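Local coordinates for protein drebrin (Homo sapiens, PDB 5Y1Z) that probably binds actin filaments through its ADF/cofilin-homology domain, as a developmentally regulated protein of the brain, at residues A[125-128]-A[129-132]; A[53-56]-A[57-61]. All blocks are in the same frame, centred on the assembly; numbering follows the deposited sequence.

In the fold
From the N terminus, the chain first reaches contact 2, where helix 52-56 ends and 57-61 leads off toward strand 65-72. After two more sheet strands, the helices 94-101 and 104-110 and the edge strand 116-120, it arrives at contact 1, the loop that starts helix 128-134. Each contact is a local turn at a helix end; they follow in series, neither nesting nor crossing. The centres of contact 1 and contact 2 are about 12 Å apart. The two meet through side chains: I126 CD1 lies against F60 CE2, and I131 CD1 against L53 CD1. Both lean on strand 81-88 through I85, so the two helix ends cover one face of the mixed sheet.

Contact 1: A[125-128]-A[129-132]; sequences DIDA and GAIG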
loop_
_atom_site.group_PDB
_atom_site.type_symbol
_atom_site.label_atom_id
_atom_site.label_comp_id
_atom_site.label_asym_id
_atom_site.label_seq_id
_atom_site.Cartn_x
_atom_site.Cartn_y
_atom_site.Cartn_z
ATOM N N ASP A 125 28.798 -0.488 4.081
ATOM C CA ASP A 125 27.792 0.391 4.665
ATOM C C ASP A 125 27.321 -0.102 6.025
ATOM O O ASP A 125 26.600 0.624 6.719
ATOM C CB ASP A 125 26.583 0.525 3.733
ATOM C CG ASP A 125 26.932 1.130 2.381
ATOM O OD1 ASP A 125 26.277 0.771 1.376
ATOM O OD2 ASP A 125 27.875 1.943 2.306
ATOM N N ILE A 126 27.738 -1.296 6.435
ATOM C CA ILE A 126 27.231 -1.922 7.649
ATOM C C ILE A 126 28.318 -1.985 8.707
ATOM O O ILE A 126 28.916 -3.040 8.946
ATOM C CB ILE A 126 26.664 -3.309 7.314
ATOM C CG1 ILE A 126 25.580 -3.131 6.249
ATOM C CG2 ILE A 126 26.153 -4.039 8.555
ATOM C CD1 ILE A 126 25.026 -4.381 5.765
ATOM N N ASP A 127 28.570 -0.843 9.344
ATOM C CA ASP A 127 29.571 -0.692 10.398
ATOM C C ASP A 127 28.894 -0.756 11.763
ATOM O O ASP A 127 28.172 0.173 12.147
ATOM C CB ASP A 127 30.328 0.623 10.225
ATOM C CG ASP A 127 31.417 0.794 11.236
ATOM O OD1 ASP A 127 31.097 1.127 12.395
ATOM O OD2 ASP A 127 32.591 0.582 10.880
ATOM N N ALA A 128 29.166 -1.837 12.503
ATOM C CA ALA A 128 28.559 -2.043 13.817
ATOM C C ALA A 128 28.737 -0.833 14.735
ATOM O O ALA A 128 27.811 -0.462 15.474
ATOM C CB ALA A 128 29.144 -3.302 14.456
ATOM N N GLY A 129 29.915 -0.202 14.701
ATOM C CA GLY A 129 30.112 1.010 15.481
ATOM C C GLY A 129 29.173 2.131 15.068
ATOM O O GLY A 129 28.426 2.660 15.891
ATOM N N ALA A 130 29.168 2.481 13.778
ATOM C CA ALA A 130 28.352 3.600 13.312
ATOM C C ALA A 130 26.883 3.391 13.655
ATOM O O ALA A 130 26.206 4.305 14.148
ATOM C CB ALA A 130 28.538 3.788 11.811
ATOM N N ILE A 131 26.372 2.186 13.402
ATOM C CA ILE A 131 24.999 1.867 13.782
ATOM C C ILE A 131 24.808 2.021 15.295
ATOM O O ILE A 131 23.802 2.578 15.752
ATOM C CB ILE A 131 24.628 0.455 13.293
ATOM C CG1 ILE A 131 24.451 0.456 11.772
ATOM C CG2 ILE A 131 23.372 -0.048 13.989
ATOM C CD1 ILE A 131 24.370 -0.909 11.150
ATOM N N GLY A 132 25.772 1.546 16.092
ATOM C CA GLY A 132 25.637 1.672 17.536
ATOM C C GLY A 132 25.526 3.115 17.990
ATOM O O GLY A 132 24.638 3.467 18.771
#
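D127 reaches forward along the chain to A130, three residues on, and its side chain closes the first turn of helix 128-134. D127 CB lies 4.0 Å from A130 CB, methylene against methyl. CG stands anti to the backbone N (chi1 -177°), which carries the carboxylate forward over the start of the helix. There D127 CG comes 3.8 Å from A130 N, with G129 N just beyond. At the tip, D127 OD1 accepts a hydrogen bond from A130 N at 2.7 Å. The N-H points almost straight at the oxygen (161°) and meets it on the anti side, 16° out of the carboxylate plane. The same D127 OD1 lies 2.9 Å from G129 N, and A130 CB flanks this oxygen. This is an N-cap: D127 sits just before the helix and its carboxylate takes up an amide that no preceding helical turn can serve. Its negative charge at the N-terminal end would probably also interact favourably with the helix dipole. Main-chain bonding takes over from there. I131 N donates to D127 O at 3.0 Å, and G132 N follows with a bond to A128 O. On the side facing the sheet, I126 CG2 and I131 CD1 touch only loosely, at 4.4 Å; I126 packs on A120 and I85, I131 on V118 and V83. Before the cap, the carboxylate of D125 turns back along the chain, where its OD1 accepts from S121 N and S122 N.

Contact 2: A[53-56]-A[57-61]; sequences LQEL and SGHFE
L56 and F60 pack together at the C-terminal end of helix 52-56 in the ADF/cofilin-type fold, where the chain leads on to strand 65-72. The buried side is close-fitting. L56 CG stands 3.8 Å from F60 CZ, with both leucine methyls also near that ring atom, and the two side chains approach obliquely. F60 stacks its ring on W87, while L53 and L56 lean on C70 and I85. After L56 the bonding changes: S57 N still bonds to L53 O at 2.9 Å, but G58 N and H59 N reach back just three residues, to E55 O and L56 O, the spacing of a 3-10 turn. S57 OG, swung between its own N and carbonyl carbon (chi1 38°), lies 2.8 Å from L53 O and 2.7 Å from Q54 O, so its proton has two carbonyls within reach.

The outer side, where E55 and H59 are partly exposed to solvent, is looser. Here the H59 ring, which also meets W31, has E55 CG and L56 O at its edge. Replacing H59 by an alanine is likely to cost E55 O its second, imidazole donor and to open a gap beside W31. That donor bond is weak and bent: H59 ND1 lies 3.3 Å from E55 O, with an N-H...O angle of 135°.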
loop_
_atom_site.group_PDB
_atom_site.type_symbol
_atom_site.label_atom_id
_atom_site.label_comp_id
_atom_site.label_asym_id
_atom_site.label_seq_id
_atom_site.Cartn_x
_atom_site.Cartn_y
_atom_site.Cartn_z
ATOM N N LEU A 53 25.419 -8.213 13.565
ATOM C CA LEU A 53 25.663 -7.505 12.311
ATOM C C LEU A 53 26.862 -8.075 11.568
ATOM O O LEU A 53 26.882 -8.110 10.330
ATOM C CB LEU A 53 25.887 -6.032 12.605
ATOM C CG LEU A 53 24.652 -5.232 12.979
ATOM C CD1 LEU A 53 25.106 -3.858 13.434
ATOM C CD2 LEU A 53 23.728 -5.133 11.766
ATOM N N GLN A 54 27.883 -8.511 12.309
ATOM C CA GLN A 54 29.094 -8.983 11.653
ATOM C C GLN A 54 28.786 -10.197 10.803
ATOM O O GLN A 54 29.197 -10.279 9.643
ATOM C CB GLN A 54 30.165 -9.302 12.686
ATOM C CG GLN A 54 31.434 -9.921 12.125
ATOM C CD GLN A 54 32.119 -10.810 13.163
ATOM O OE1 GLN A 54 31.440 -11.492 13.947
ATOM N NE2 GLN A 54 33.454 -10.788 13.192
ATOM N N GLU A 55 28.028 -11.138 11.362
ATOM C CA GLU A 55 27.638 -12.313 10.603
ATOM C C GLU A 55 26.632 -11.952 9.525
ATOM O O GLU A 55 26.765 -12.381 8.376
ATOM C CB GLU A 55 27.067 -13.367 11.544
ATOM C CG GLU A 55 26.455 -14.573 10.859
ATOM C CD GLU A 55 27.493 -15.465 10.187
ATOM O OE1 GLU A 55 27.116 -16.220 9.265
ATOM O OE2 GLU A 55 28.674 -15.433 10.595
ATOM N N LEU A 56 25.626 -11.141 9.872
ATOM C CA LEU A 56 24.564 -10.858 8.918
ATOM C C LEU A 56 25.129 -10.246 7.638
ATOM O O LEU A 56 24.793 -10.691 6.532
ATOM C CB LEU A 56 23.521 -9.947 9.554
ATOM C CG LEU A 56 22.571 -9.224 8.578
ATOM C CD1 LEU A 56 21.610 -10.176 7.872
ATOM C CD2 LEU A 56 21.816 -8.166 9.335
ATOM N N SER A 57 26.080 -9.315 7.761
ATOM C CA SER A 57 26.636 -8.694 6.557
ATOM C C SER A 57 27.200 -9.722 5.568
ATOM O O SER A 57 27.306 -9.418 4.376
ATOM C CB SER A 57 27.698 -7.683 6.942
ATOM O OG SER A 57 28.410 -8.214 8.025
ATOM N N GLY A 58 27.535 -10.932 6.024
ATOM C CA GLY A 58 28.049 -11.969 5.145
ATOM C C GLY A 58 27.022 -12.654 4.246
ATOM O O GLY A 58 27.416 -13.428 3.365
ATOM N N HIS A 59 25.724 -12.447 4.477
ATOM C CA HIS A 59 24.705 -13.127 3.698
ATOM C C HIS A 59 24.028 -12.243 2.684
ATOM O O HIS A 59 23.128 -12.729 1.998
ATOM C CB HIS A 59 23.628 -13.744 4.614
ATOM C CG HIS A 59 24.166 -14.783 5.546
ATOM N ND1 HIS A 59 24.810 -14.468 6.724
ATOM C CD2 HIS A 59 24.181 -16.132 5.457
ATOM C CE1 HIS A 59 25.208 -15.580 7.315
ATOM N NE2 HIS A 59 24.838 -16.601 6.567
ATOM N N PHE A 60 24.442 -10.982 2.547
ATOM C CA PHE A 60 23.777 -10.085 1.609
ATOM C C PHE A 60 24.204 -10.420 0.187
ATOM O O PHE A 60 25.378 -10.694 -0.066
ATOM C CB PHE A 60 24.083 -8.619 1.938
ATOM C CG PHE A 60 23.380 -8.096 3.188
ATOM C CD1 PHE A 60 22.006 -7.981 3.240
ATOM C CD2 PHE A 60 24.112 -7.717 4.314
ATOM C CE1 PHE A 60 21.358 -7.495 4.374
ATOM C CE2 PHE A 60 23.483 -7.246 5.453
ATOM C CZ PHE A 60 22.105 -7.137 5.491
ATOM N N GLU A 61 23.263 -10.357 -0.749
ATOM C CA GLU A 61 23.524 -10.755 -2.129
ATOM C C GLU A 61 23.418 -9.542 -3.052
ATOM O O GLU A 61 22.523 -8.702 -2.894
ATOM C CB GLU A 61 22.567 -11.879 -2.575
ATOM C CG GLU A 61 22.516 -13.058 -1.589
ATOM C CD GLU A 61 21.605 -14.232 -2.002
ATOM O OE1 GLU A 61 21.314 -14.426 -3.225
ATOM O OE2 GLU A 61 21.188 -14.977 -1.068
#